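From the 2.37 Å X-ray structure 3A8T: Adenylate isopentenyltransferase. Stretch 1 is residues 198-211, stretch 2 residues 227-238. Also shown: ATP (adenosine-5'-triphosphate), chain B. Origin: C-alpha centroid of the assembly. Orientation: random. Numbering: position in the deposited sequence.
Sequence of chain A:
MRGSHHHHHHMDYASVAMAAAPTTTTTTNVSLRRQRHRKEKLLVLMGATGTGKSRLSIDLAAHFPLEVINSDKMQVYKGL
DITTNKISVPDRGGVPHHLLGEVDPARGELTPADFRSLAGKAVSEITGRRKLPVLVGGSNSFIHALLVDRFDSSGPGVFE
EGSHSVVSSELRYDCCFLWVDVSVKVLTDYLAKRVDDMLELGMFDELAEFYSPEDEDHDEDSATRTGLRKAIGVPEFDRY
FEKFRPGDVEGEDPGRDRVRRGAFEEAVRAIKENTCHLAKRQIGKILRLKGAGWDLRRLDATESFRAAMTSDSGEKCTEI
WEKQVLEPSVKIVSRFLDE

Stretch 1 (198-211) MLELGMFDELAEFY
Stretch 2, residues 227-238: GLRKAIGVPEFD

Two helices that cross steeply can be held together without a single hydrogen bond between them, provided that polar groups are satisfied locally and apolar side chains fill the gap. Adenylate isopentenyltransferase offers a compact example. Stretch 1 opens in a helix that began earlier in the chain; G202, with positive phi (115/22, glycine geometry), closes it in a Schellman motif and is the N-cap of a second helix, 203-210. This second helix meets helix 234-238 of stretch 2 at a signed crossing angle of -77°, the axes approaching to 10.4 Å. In the register, the CA of L207 lies nearest that of V234, 6.8 Å away, and the CA of Y211 nearest that of D238, 7.4 Å away. Together the stretches bury 526 Å².

Stretch 2 opens at G227 with positive phi (64/-144), then makes a 3-10 segment, 228-230. L228 (chi1 t, chi2 p) points toward stretch 1, its CD2 4.1 Å from CZ of F210, whose own chi1 is t. R229 leaves its CA sideways, but its m, t, p chain returns the guanidinium to the contact, NH1 lying 3.4 Å from F210 CE2. The charge is not left unpaired: R229 NH2 forms a salt bridge with D238 OD2 at 2.8 Å, with weak hydrogen-bond geometry, tying the start of the stretch to its end.

The next residues serve the nucleotide with their backbone. The O2' of ATP donates to K230 O at 2.7 Å, and I232 N donates to ATP N3 at 2.9 Å, nearly straight at 170°. A231 and I232 are extended, with psi near 134°; the CA-to-CB bond of I232 (m, m) points sideways and the end of its side chain leads away from stretch 1. I232 O lies 4.3 Å from CE of M203.

G233 is the N-cap of the final helix, its phi/psi of 116/-38 calling for glycine. The packing agrees: an ideal CB here would lie only 3.1 Å from M203 CE. Its N donates to E236 OE1 at 2.6 Å, a link across the first turn made by an m, p glutamate that does not touch stretch 1.

V234 (chi1 t) and F237 then meet the buried L207 (m, t). L207 CD2 lies 4.0 Å from V234 CG2, while CD1 approaches F237 CD2 to 3.5 Å and G233 O to 3.8 Å; the branched leucine thus reaches two side chains and a carbonyl. V234 CG1 also stands at the edge of the F210 ring, 4.5 Å from CE2.

F237, buried and with chi1 at -91°, has more of its surface covered by the other stretch than any other residue of stretch 2. The edge of F204 (chi1 t) faces one side of its ring, F204 CD1 to F237 CE1 3.7 Å, with centroids 5.5 Å apart and planes at 70°. L199 adds a looser contact, CD1 to F237 CE2 4.4 Å.

D238 (chi1 m) closes the walk. While OD2 serves R229, OD1 lies 3.4 Å from CD1 of Y211, at the edge of that ring, where aromatic hydrogens suit a carboxylate oxygen.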

ATOM      1  N   MET A 198      -8.052   0.693  11.477  1.00 26.67           N
ATOM      2  CA  MET A 198      -6.641   0.882  11.904  1.00 27.41           C
ATOM      3  C   MET A 198      -6.611   1.498  13.299  1.00 26.88           C
ATOM      4  O   MET A 198      -5.769   1.156  14.110  1.00 26.02           O
ATOM      5  CB  MET A 198      -5.887   1.819  10.941  1.00 27.66           C
ATOM      6  CG  MET A 198      -5.608   1.141   9.598  1.00 29.65           C
ATOM      7  SD  MET A 198      -5.481   2.186   8.170  1.00 33.22           S
ATOM      8  CE  MET A 198      -4.096   3.121   8.532  1.00 30.45           C
ATOM      9  N   LEU A 199      -7.535   2.409  13.574  1.00 26.88           N
ATOM     10  CA  LEU A 199      -7.569   3.034  14.894  1.00 28.69           C
ATOM     11  C   LEU A 199      -8.053   1.981  15.871  1.00 28.77           C
ATOM     12  O   LEU A 199      -7.530   1.875  16.966  1.00 30.00           O
ATOM     13  CB  LEU A 199      -8.545   4.232  14.961  1.00 28.63           C
ATOM     14  CG  LEU A 199      -8.235   5.726  14.762  1.00 28.89           C
ATOM     15  CD1 LEU A 199      -6.771   6.028  15.067  1.00 25.23           C
ATOM     16  CD2 LEU A 199      -8.631   6.146  13.344  1.00 28.34           C
ATOM     17  N   GLU A 200      -9.053   1.205  15.482  1.00 30.26           N
ATOM     18  CA  GLU A 200      -9.578   0.164  16.362  1.00 31.38           C
ATOM     19  C   GLU A 200      -8.518  -0.908  16.681  1.00 31.85           C
ATOM     20  O   GLU A 200      -8.503  -1.488  17.768  1.00 33.15           O
ATOM     21  CB  GLU A 200     -10.824  -0.451  15.738  1.00 31.53           C
ATOM     22  CG  GLU A 200     -11.549  -1.408  16.620  1.00 35.95           C
ATOM     23  CD  GLU A 200     -12.949  -1.779  16.084  1.00 40.12           C
ATOM     24  OE1 GLU A 200     -13.106  -1.883  14.829  1.00 41.22           O
ATOM     25  OE2 GLU A 200     -13.886  -1.989  16.930  1.00 41.60           O
ATOM     26  N   LEU A 201      -7.609  -1.140  15.744  1.00 30.64           N
ATOM     27  CA  LEU A 201      -6.539  -2.115  15.919  1.00 29.53           C
ATOM     28  C   LEU A 201      -5.414  -1.545  16.778  1.00 28.93           C
ATOM     29  O   LEU A 201      -4.559  -2.250  17.188  1.00 29.62           O
ATOM     30  CB  LEU A 201      -5.975  -2.471  14.556  1.00 28.83           C
ATOM     31  CG  LEU A 201      -5.744  -3.864  13.986  1.00 32.56           C
ATOM     32  CD1 LEU A 201      -6.801  -4.896  14.483  1.00 30.74           C
ATOM     33  CD2 LEU A 201      -5.765  -3.721  12.441  1.00 28.35           C
ATOM     34  N   GLY A 202      -5.382  -0.247  16.979  1.00 29.20           N
ATOM     35  CA  GLY A 202      -4.336   0.316  17.804  1.00 30.34           C
ATOM     36  C   GLY A 202      -3.374   1.235  17.067  1.00 30.52           C
ATOM     37  O   GLY A 202      -2.239   1.447  17.526  1.00 30.17           O
ATOM     38  N   MET A 203      -3.803   1.780  15.928  1.00 28.05           N
ATOM     39  CA  MET A 203      -2.926   2.677  15.194  1.00 26.64           C
ATOM     40  C   MET A 203      -2.399   3.876  16.020  1.00 24.43           C
ATOM     41  O   MET A 203      -1.249   4.242  15.893  1.00 26.27           O
ATOM     42  CB  MET A 203      -3.628   3.188  13.941  1.00 28.07           C
ATOM     43  CG  MET A 203      -2.893   4.289  13.208  1.00 27.96           C
ATOM     44  SD  MET A 203      -3.922   5.097  11.994  1.00 31.85           S
ATOM     45  CE  MET A 203      -2.873   5.243  10.661  1.00 30.78           C
ATOM     46  N   PHE A 204      -3.249   4.467  16.843  1.00 22.15           N
ATOM     47  CA  PHE A 204      -2.915   5.614  17.657  1.00 23.14           C
ATOM     48  C   PHE A 204      -1.806   5.330  18.680  1.00 24.15           C
ATOM     49  O   PHE A 204      -0.883   6.108  18.847  1.00 26.54           O
ATOM     50  CB  PHE A 204      -4.194   6.144  18.329  1.00 22.41           C
ATOM     51  CG  PHE A 204      -3.948   7.204  19.382  1.00 22.43           C
ATOM     52  CD1 PHE A 204      -3.680   8.532  19.017  1.00 20.55           C
ATOM     53  CD2 PHE A 204      -3.932   6.855  20.742  1.00 23.97           C
ATOM     54  CE1 PHE A 204      -3.390   9.529  19.982  1.00 23.54           C
ATOM     55  CE2 PHE A 204      -3.635   7.846  21.768  1.00 25.93           C
ATOM     56  CZ  PHE A 204      -3.367   9.172  21.388  1.00 26.10           C
ATOM     57  N   ASP A 205      -1.882   4.204  19.354  1.00 25.46           N
ATOM     58  CA  ASP A 205      -0.866   3.834  20.308  1.00 25.09           C
ATOM     59  C   ASP A 205       0.415   3.530  19.597  1.00 23.05           C
ATOM     60  O   ASP A 205       1.458   3.740  20.106  1.00 23.65           O
ATOM     61  CB  ASP A 205      -1.344   2.620  21.051  1.00 27.86           C
ATOM     62  CG  ASP A 205      -2.634   2.904  21.761  1.00 31.21           C
ATOM     63  OD1 ASP A 205      -2.618   3.672  22.753  1.00 33.33           O
ATOM     64  OD2 ASP A 205      -3.679   2.397  21.313  1.00 35.72           O
ATOM     65  N   GLU A 206       0.317   3.032  18.392  1.00 22.72           N
ATOM     66  CA  GLU A 206       1.499   2.703  17.596  1.00 22.03           C
ATOM     67  C   GLU A 206       2.221   4.013  17.276  1.00 22.12           C
ATOM     68  O   GLU A 206       3.439   4.130  17.402  1.00 22.77           O
ATOM     69  CB  GLU A 206       1.042   2.016  16.298  1.00 22.45           C
ATOM     70  CG  GLU A 206       2.143   1.513  15.408  1.00 25.58           C
ATOM     71  CD  GLU A 206       1.629   0.934  14.087  1.00 26.01           C
ATOM     72  OE1 GLU A 206       1.168   1.718  13.222  1.00 26.53           O
ATOM     73  OE2 GLU A 206       1.689  -0.307  13.927  1.00 27.92           O
ATOM     74  N   LEU A 207       1.441   5.015  16.883  1.00 21.68           N
ATOM     75  CA  LEU A 207       2.001   6.296  16.520  1.00 19.48           C
ATOM     76  C   LEU A 207       2.488   7.038  17.762  1.00 20.51           C
ATOM     77  O   LEU A 207       3.473   7.770  17.695  1.00 22.27           O
ATOM     78  CB  LEU A 207       0.944   7.107  15.740  1.00 19.81           C
ATOM     79  CG  LEU A 207       0.451   6.625  14.358  1.00 17.35           C
ATOM     80  CD1 LEU A 207      -0.777   7.329  14.028  1.00 15.53           C
ATOM     81  CD2 LEU A 207       1.479   6.891  13.226  1.00 17.94           C
ATOM     82  N   ALA A 208       1.812   6.873  18.896  1.00 19.67           N
ATOM     83  CA  ALA A 208       2.263   7.541  20.118  1.00 20.57           C
ATOM     84  C   ALA A 208       3.621   6.985  20.518  1.00 21.27           C
ATOM     85  O   ALA A 208       4.454   7.712  21.028  1.00 23.31           O
ATOM     86  CB  ALA A 208       1.244   7.346  21.290  1.00 17.47           C
ATOM     87  N   GLU A 209       3.844   5.699  20.278  1.00 23.66           N
ATOM     88  CA  GLU A 209       5.110   5.056  20.642  1.00 25.62           C
ATOM     89  C   GLU A 209       6.199   5.408  19.625  1.00 25.40           C
ATOM     90  O   GLU A 209       7.387   5.474  19.956  1.00 25.06           O
ATOM     91  CB  GLU A 209       4.922   3.535  20.736  1.00 29.41           C
ATOM     92  CG  GLU A 209       6.203   2.746  20.986  1.00 37.48           C
ATOM     93  CD  GLU A 209       6.786   2.943  22.417  1.00 43.36           C
ATOM     94  OE1 GLU A 209       5.998   3.030  23.401  1.00 46.44           O
ATOM     95  OE2 GLU A 209       8.038   2.997  22.564  1.00 46.43           O
ATOM     96  N   PHE A 210       5.783   5.668  18.391  1.00 24.02           N
ATOM     97  CA  PHE A 210       6.711   6.033  17.320  1.00 24.45           C
ATOM     98  C   PHE A 210       7.197   7.491  17.505  1.00 26.18           C
ATOM     99  O   PHE A 210       8.330   7.880  17.133  1.00 23.23           O
ATOM    100  CB  PHE A 210       5.984   5.927  15.997  1.00 23.49           C
ATOM    101  CG  PHE A 210       6.872   6.050  14.809  1.00 23.05           C
ATOM    102  CD1 PHE A 210       7.855   5.062  14.535  1.00 22.52           C
ATOM    103  CD2 PHE A 210       6.736   7.121  13.941  1.00 20.43           C
ATOM    104  CE1 PHE A 210       8.677   5.161  13.407  1.00 20.61           C
ATOM    105  CE2 PHE A 210       7.558   7.230  12.808  1.00 20.08           C
ATOM    106  CZ  PHE A 210       8.518   6.271  12.535  1.00 20.88           C
ATOM    107  N   TYR A 211       6.314   8.274  18.123  1.00 26.75           N
ATOM    108  CA  TYR A 211       6.547   9.674  18.375  1.00 27.16           C
ATOM    109  C   TYR A 211       7.813   9.933  19.149  1.00 27.85           C
ATOM    110  O   TYR A 211       8.131   9.231  20.096  1.00 29.26           O
ATOM    111  CB  TYR A 211       5.351  10.266  19.117  1.00 26.61           C
ATOM    112  CG  TYR A 211       5.419  11.761  19.238  1.00 25.74           C
ATOM    113  CD1 TYR A 211       5.094  12.598  18.161  1.00 26.25           C
ATOM    114  CD2 TYR A 211       5.884  12.346  20.415  1.00 26.31           C
ATOM    115  CE1 TYR A 211       5.229  13.977  18.261  1.00 24.82           C
ATOM    116  CE2 TYR A 211       6.025  13.699  20.525  1.00 23.88           C
ATOM    117  CZ  TYR A 211       5.697  14.507  19.467  1.00 24.74           C
ATOM    118  OH  TYR A 211       5.809  15.837  19.671  1.00 25.86           O
ATOM    119  N   GLY A 227      11.345   9.304   4.129  1.00 24.61           N
ATOM    120  CA  GLY A 227      11.137   7.901   4.453  1.00 23.57           C
ATOM    121  C   GLY A 227       9.804   7.540   5.123  1.00 24.03           C
ATOM    122  O   GLY A 227       8.737   8.125   4.792  1.00 22.68           O
ATOM    123  N   LEU A 228       9.885   6.573   6.049  1.00 21.39           N
ATOM    124  CA  LEU A 228       8.719   6.111   6.809  1.00 20.88           C
ATOM    125  C   LEU A 228       7.960   7.268   7.480  1.00 20.52           C
ATOM    126  O   LEU A 228       6.780   7.167   7.739  1.00 19.64           O
ATOM    127  CB  LEU A 228       9.130   5.089   7.876  1.00 19.44           C
ATOM    128  CG  LEU A 228       7.942   4.463   8.625  1.00 20.19           C
ATOM    129  CD1 LEU A 228       7.065   3.803   7.622  1.00 19.36           C
ATOM    130  CD2 LEU A 228       8.353   3.439   9.638  1.00 13.20           C
ATOM    131  N   ARG A 229       8.635   8.383   7.742  1.00 21.02           N
ATOM    132  CA  ARG A 229       7.943   9.483   8.382  1.00 20.77           C
ATOM    133  C   ARG A 229       6.964  10.195   7.420  1.00 21.33           C
ATOM    134  O   ARG A 229       6.227  11.067   7.828  1.00 22.01           O
ATOM    135  CB  ARG A 229       8.961  10.439   9.036  1.00 20.11           C
ATOM    136  CG  ARG A 229       9.663   9.784  10.184  1.00 18.34           C
ATOM    137  CD  ARG A 229      10.394  10.758  11.101  1.00 20.15           C
ATOM    138  NE  ARG A 229       9.524  11.825  11.570  1.00 21.85           N
ATOM    139  CZ  ARG A 229       8.581  11.703  12.510  1.00 21.45           C
ATOM    140  NH1 ARG A 229       8.364  10.548  13.145  1.00 21.54           N
ATOM    141  NH2 ARG A 229       7.768  12.726  12.736  1.00 22.18           N
ATOM    142  N   LYS A 230       6.975   9.802   6.147  1.00 20.75           N
ATOM    143  CA  LYS A 230       6.032  10.315   5.156  1.00 22.06           C
ATOM    144  C   LYS A 230       4.654   9.603   5.209  1.00 21.93           C
ATOM    145  O   LYS A 230       3.688  10.148   4.702  1.00 22.84           O
ATOM    146  CB  LYS A 230       6.543  10.101   3.733  1.00 21.59           C
ATOM    147  CG  LYS A 230       7.811  10.843   3.402  1.00 24.69           C
ATOM    148  CD  LYS A 230       8.219  10.524   1.980  1.00 23.38           C
ATOM    149  CE  LYS A 230       7.720  11.595   1.052  1.00 24.91           C
ATOM    150  NZ  LYS A 230       7.925  11.187  -0.368  1.00 30.78           N
ATOM    151  N   ALA A 231       4.585   8.404   5.791  1.00 21.07           N
ATOM    152  CA  ALA A 231       3.374   7.583   5.875  1.00 20.30           C
ATOM    153  C   ALA A 231       2.152   8.354   6.290  1.00 19.93           C
ATOM    154  O   ALA A 231       2.241   9.135   7.223  1.00 21.39           O
ATOM    155  CB  ALA A 231       3.623   6.439   6.847  1.00 18.45           C
ATOM    156  N   ILE A 232       1.007   8.171   5.616  1.00 20.71           N
ATOM    157  CA  ILE A 232      -0.188   8.931   6.032  1.00 22.64           C
ATOM    158  C   ILE A 232      -0.507   8.495   7.473  1.00 22.33           C
ATOM    159  O   ILE A 232      -0.503   7.299   7.788  1.00 22.33           O
ATOM    160  CB  ILE A 232      -1.465   8.675   5.158  1.00 24.12           C
ATOM    161  CG1 ILE A 232      -1.233   9.003   3.690  1.00 24.65           C
ATOM    162  CG2 ILE A 232      -2.575   9.560   5.632  1.00 23.76           C
ATOM    163  CD1 ILE A 232      -0.818  10.326   3.466  1.00 24.52           C
ATOM    164  N   GLY A 233      -0.750   9.476   8.345  1.00 21.49           N
ATOM    165  CA  GLY A 233      -1.014   9.183   9.746  1.00 18.17           C
ATOM    166  C   GLY A 233       0.067   9.764  10.622  1.00 18.61           C
ATOM    167  O   GLY A 233      -0.183  10.324  11.708  1.00 19.53           O
ATOM    168  N   VAL A 234       1.299   9.707  10.143  1.00 17.46           N
ATOM    169  CA  VAL A 234       2.330  10.245  11.004  1.00 17.56           C
ATOM    170  C   VAL A 234       2.306  11.756  11.188  1.00 17.10           C
ATOM    171  O   VAL A 234       2.375  12.236  12.283  1.00 18.82           O
ATOM    172  CB  VAL A 234       3.719   9.886  10.531  1.00 15.56           C
ATOM    173  CG1 VAL A 234       4.695  10.395  11.529  1.00 11.50           C
ATOM    174  CG2 VAL A 234       3.849   8.378  10.322  1.00 15.51           C
ATOM    175  N   PRO A 235       2.267  12.512  10.086  1.00 17.52           N
ATOM    176  CA  PRO A 235       2.248  13.992  10.169  1.00 17.56           C
ATOM    177  C   PRO A 235       0.984  14.501  10.860  1.00 17.18           C
ATOM    178  O   PRO A 235       1.060  15.447  11.651  1.00 17.90           O
ATOM    179  CB  PRO A 235       2.315  14.458   8.699  1.00 16.91           C
ATOM    180  CG  PRO A 235       2.536  13.130   7.841  1.00 14.53           C
ATOM    181  CD  PRO A 235       1.987  12.021   8.718  1.00 16.98           C
ATOM    182  N   GLU A 236      -0.144  13.814  10.601  1.00 18.13           N
ATOM    183  CA  GLU A 236      -1.459  14.173  11.156  1.00 19.00           C
ATOM    184  C   GLU A 236      -1.447  14.042  12.667  1.00 19.00           C
ATOM    185  O   GLU A 236      -1.833  14.984  13.379  1.00 20.48           O
ATOM    186  CB  GLU A 236      -2.599  13.327  10.549  1.00 21.77           C
ATOM    187  CG  GLU A 236      -2.780  13.451   9.059  1.00 20.82           C
ATOM    188  CD  GLU A 236      -1.819  12.573   8.240  1.00 25.55           C
ATOM    189  OE1 GLU A 236      -0.780  12.056   8.754  1.00 25.43           O
ATOM    190  OE2 GLU A 236      -2.114  12.383   7.046  1.00 25.08           O
ATOM    191  N   PHE A 237      -0.994  12.900  13.171  1.00 17.83           N
ATOM    192  CA  PHE A 237      -0.950  12.788  14.614  1.00 16.93           C
ATOM    193  C   PHE A 237       0.125  13.594  15.269  1.00 16.78           C
ATOM    194  O   PHE A 237      -0.030  13.954  16.422  1.00 17.31           O
ATOM    195  CB  PHE A 237      -0.967  11.324  15.078  1.00 16.96           C
ATOM    196  CG  PHE A 237      -2.386  10.827  15.312  1.00 22.05           C
ATOM    197  CD1 PHE A 237      -3.166  11.381  16.359  1.00 20.84           C
ATOM    198  CD2 PHE A 237      -3.020   9.948  14.399  1.00 21.98           C
ATOM    199  CE1 PHE A 237      -4.540  11.079  16.475  1.00 23.07           C
ATOM    200  CE2 PHE A 237      -4.379   9.647  14.514  1.00 21.30           C
ATOM    201  CZ  PHE A 237      -5.143  10.212  15.548  1.00 21.99           C
ATOM    202  N   ASP A 238       1.214  13.891  14.561  1.00 17.32           N
ATOM    203  CA  ASP A 238       2.272  14.751  15.146  1.00 18.69           C
ATOM    204  C   ASP A 238       1.631  16.113  15.510  1.00 20.38           C
ATOM    205  O   ASP A 238       1.939  16.731  16.542  1.00 22.96           O
ATOM    206  CB  ASP A 238       3.447  14.976  14.174  1.00 16.92           C
ATOM    207  CG  ASP A 238       4.362  13.749  14.055  1.00 19.18           C
ATOM    208  OD1 ASP A 238       4.241  12.819  14.892  1.00 20.63           O
ATOM    209  OD2 ASP A 238       5.207  13.698  13.128  1.00 21.13           O
TER
HETATM  210  PG  ATP B 800       5.199  10.225  -5.007  1.00 48.05           P
HETATM  211  O1G ATP B 800       6.502   9.978  -5.701  1.00 48.83           O
HETATM  212  O2G ATP B 800       5.539  10.780  -3.512  1.00 47.02           O
HETATM  213  O3G ATP B 800       4.346  11.351  -5.787  1.00 48.63           O
HETATM  214  PB  ATP B 800       4.924   7.512  -5.396  1.00 31.98           P
HETATM  215  O1B ATP B 800       4.636   7.192  -6.761  1.00 34.73           O
HETATM  216  O2B ATP B 800       6.465   7.631  -5.239  1.00 34.85           O
HETATM  217  O3B ATP B 800       4.222   8.875  -4.953  1.00 41.04           O
HETATM  218  PA  ATP B 800       3.034   6.393  -3.628  1.00 28.06           P
HETATM  219  O1A ATP B 800       1.929   7.008  -4.348  1.00 25.62           O
HETATM  220  O2A ATP B 800       2.567   4.879  -3.270  1.00 29.31           O
HETATM  221  O3A ATP B 800       4.439   6.258  -4.483  1.00 32.49           O
HETATM  222  O5' ATP B 800       3.290   7.075  -2.174  1.00 28.79           O
HETATM  223  C5' ATP B 800       3.209   8.473  -2.186  1.00 26.02           C
HETATM  224  C4' ATP B 800       2.922   8.902  -0.760  1.00 25.79           C
HETATM  225  O4' ATP B 800       1.691   8.301  -0.338  1.00 25.90           O
HETATM  226  C3' ATP B 800       3.962   8.425   0.283  1.00 26.66           C
HETATM  227  O3' ATP B 800       5.040   9.351   0.385  1.00 29.71           O
HETATM  228  C2' ATP B 800       3.117   8.320   1.563  1.00 24.24           C
HETATM  229  O2' ATP B 800       3.049   9.551   2.196  1.00 26.76           O
HETATM  230  C1' ATP B 800       1.747   7.896   1.086  1.00 24.27           C
HETATM  231  N9  ATP B 800       1.576   6.424   1.223  1.00 24.81           N
HETATM  232  C8  ATP B 800       1.768   5.467   0.227  1.00 26.13           C
HETATM  233  N7  ATP B 800       1.632   4.252   0.717  1.00 28.54           N
HETATM  234  C5  ATP B 800       1.342   4.336   2.046  1.00 27.22           C
HETATM  235  C6  ATP B 800       1.093   3.400   3.127  1.00 27.05           C
HETATM  236  N6  ATP B 800       1.121   2.040   2.945  1.00 25.58           N
HETATM  237  N1  ATP B 800       0.830   3.902   4.352  1.00 25.98           N
HETATM  238  C2  ATP B 800       0.795   5.209   4.574  1.00 25.07           C
HETATM  239  N3  ATP B 800       1.021   6.112   3.617  1.00 23.79           N
HETATM  240  C4  ATP B 800       1.294   5.748   2.374  1.00 24.83           C